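Transcriptional regulator, LacI family (Lactobacillus brevis, PDB 3JY6) probably binds regulatory DNA sequences as a transcription factor of the LacI family, with a periplasmic-binding-protein-like domain of the kind that senses small effectors. Local coordinates at the interface of chains A and B. Residues are numbered along the deposited sequence; one frame, centred on the assembly and turned at random. Chains: chain A/B, Transcriptional regulator, LacI family.

The interface of chains A and B. Residues chain A 17-18, 23; chain B 17-18, 23, 42.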
ATOM      1  N   ILE A  17      -3.507  -2.151  -6.510  1.00 17.62           N
ATOM      2  CA  ILE A  17      -2.343  -1.610  -5.839  1.00 20.03           C
ATOM      3  C   ILE A  17      -2.562  -1.253  -4.369  1.00 20.31           C
ATOM      4  O   ILE A  17      -1.599  -0.980  -3.661  1.00 18.89           O
ATOM      5  CB  ILE A  17      -1.763  -0.381  -6.579  1.00 20.83           C
ATOM      6  CG1 ILE A  17      -2.836   0.688  -6.769  1.00 18.90           C
ATOM      7  CG2 ILE A  17      -1.155  -0.828  -7.906  1.00 20.73           C
ATOM      8  CD1 ILE A  17      -2.270   1.976  -7.298  1.00 22.26           C
ATOM      9  N   ASP A  18      -3.811  -1.258  -3.903  1.00 23.02           N
ATOM     10  CA  ASP A  18      -4.071  -0.965  -2.488  1.00 25.96           C
ATOM     11  C   ASP A  18      -3.577  -2.109  -1.619  1.00 24.21           C
ATOM     12  O   ASP A  18      -3.409  -1.945  -0.416  1.00 25.04           O
ATOM     13  CB  ASP A  18      -5.559  -0.782  -2.209  1.00 30.20           C
ATOM     14  CG  ASP A  18      -6.108   0.487  -2.799  1.00 36.95           C
ATOM     15  OD1 ASP A  18      -5.442   1.550  -2.684  1.00 40.66           O
ATOM     16  OD2 ASP A  18      -7.222   0.426  -3.369  1.00 38.65           O
ATOM     17  N   THR A  23       2.196  -4.239  -4.086  1.00 13.33           N
ATOM     18  CA  THR A  23       3.291  -3.294  -4.154  1.00 12.72           C
ATOM     19  C   THR A  23       4.608  -3.937  -3.787  1.00 11.64           C
ATOM     20  O   THR A  23       5.625  -3.580  -4.354  1.00 13.91           O
ATOM     21  CB  THR A  23       3.033  -2.072  -3.266  1.00 13.14           C
ATOM     22  OG1 THR A  23       2.720  -2.497  -1.932  1.00 14.01           O
ATOM     23  CG2 THR A  23       1.888  -1.257  -3.830  1.00 11.85           C
TER
ATOM     24  N   ILE B  17       6.066   3.299  -3.449  1.00 17.43           N
ATOM     25  CA  ILE B  17       4.792   2.649  -3.713  1.00 20.20           C
ATOM     26  C   ILE B  17       4.228   1.932  -2.508  1.00 20.82           C
ATOM     27  O   ILE B  17       3.115   1.418  -2.550  1.00 22.11           O
ATOM     28  CB  ILE B  17       4.893   1.621  -4.860  1.00 18.57           C
ATOM     29  CG1 ILE B  17       5.853   0.493  -4.469  1.00 21.55           C
ATOM     30  CG2 ILE B  17       5.368   2.312  -6.126  1.00 20.41           C
ATOM     31  CD1 ILE B  17       5.865  -0.660  -5.471  1.00 23.56           C
ATOM     32  N   ASP B  18       4.989   1.872  -1.430  1.00 21.36           N
ATOM     33  CA  ASP B  18       4.484   1.216  -0.242  1.00 22.62           C
ATOM     34  C   ASP B  18       3.624   2.140   0.642  1.00 20.42           C
ATOM     35  O   ASP B  18       3.019   1.694   1.613  1.00 19.40           O
ATOM     36  CB  ASP B  18       5.645   0.608   0.542  1.00 26.68           C
ATOM     37  CG  ASP B  18       5.401  -0.843   0.872  1.00 32.58           C
ATOM     38  OD1 ASP B  18       4.732  -1.096   1.897  1.00 36.52           O
ATOM     39  OD2 ASP B  18       5.854  -1.732   0.110  1.00 34.06           O
ATOM     40  N   THR B  23      -0.297   5.130  -3.607  1.00 13.02           N
ATOM     41  CA  THR B  23      -1.154   4.242  -4.372  1.00 14.58           C
ATOM     42  C   THR B  23      -2.504   4.913  -4.607  1.00 15.59           C
ATOM     43  O   THR B  23      -3.113   4.724  -5.660  1.00 17.17           O
ATOM     44  CB  THR B  23      -1.349   2.886  -3.657  1.00 13.79           C
ATOM     45  OG1 THR B  23      -1.987   3.094  -2.394  1.00 17.22           O
ATOM     46  CG2 THR B  23      -0.007   2.202  -3.432  1.00 13.19           C
ATOM     47  N   LEU B  42       2.700   3.217 -13.271  1.00 16.01           N
ATOM     48  CA  LEU B  42       3.363   3.515 -12.011  1.00 17.36           C
ATOM     49  C   LEU B  42       4.804   3.022 -11.870  1.00 15.45           C
ATOM     50  O   LEU B  42       5.134   1.898 -12.259  1.00 15.69           O
ATOM     51  CB  LEU B  42       2.489   2.974 -10.876  1.00 15.46           C
ATOM     52  CG  LEU B  42       2.755   3.297  -9.412  1.00 17.66           C
ATOM     53  CD1 LEU B  42       2.812   4.793  -9.163  1.00 17.81           C
ATOM     54  CD2 LEU B  42       1.628   2.681  -8.592  1.00 20.66           C
TER
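A:Thr23 and B:Thr23 meet near the two-fold axis, methyl to methyl, with CG2 of one 4.0 Å from CG2 of the other. Their side chains cross at about a right angle. Each threonine lies near the start of a helix, residues 20-34 in chain A and 20-33 in chain B. Each also packs against the loop residue Ile17 of the partner, so the contact is made twice with the chains exchanged.

The tight part is this isoleucine-threonine pairing. A:Ile17 and B:Thr23 run past each other in opposite directions. The terminal methyl CD1 of A:Ile17 sits 3.3 Å from the backbone carbonyl O of B:Thr23 and 3.9 Å from its CB. CG1 of A:Ile17 is placed between the backbone N and the carbonyl carbon (chi1 55°), and the chain then extends (chi2 172°), which carries CD1 along the threonine. B:Ile17 has nearly the same shape and lays its CD1 against CB of A:Thr23. The carbonyl O of B:Ile17 also lies 3.6 Å from CB of A:Thr23. Trimming A:Ile17 to an alanine takes away the methyl that packs on CB of B:Thr23 and would probably open a gap beside its helix.

The looser part has two pieces: the aspartates beside the threonine hydroxyls, and B:Leu42 at CD1 of A:Ile17. OD1 of A:Asp18 stays 3.8 Å from the hydroxyl OG1 of B:Thr23, too long for a direct hydrogen bond. OD2 of B:Asp18 faces OG1 of A:Thr23 at a similar range, although the two carboxylates are turned differently. B:Leu42, from strand 39-44, brushes CD1 of A:Ile17 with its CD2 at 4.2 Å. Little surface of these residues is hidden by the partner.

The patch is part of a two-fold symmetric interface that fits the dimers typical of LacI-family regulators. It is likely to add a small packing contact to the dimer, where the helix starting at residue 20 in one subunit meets the loop before the same helix in the other.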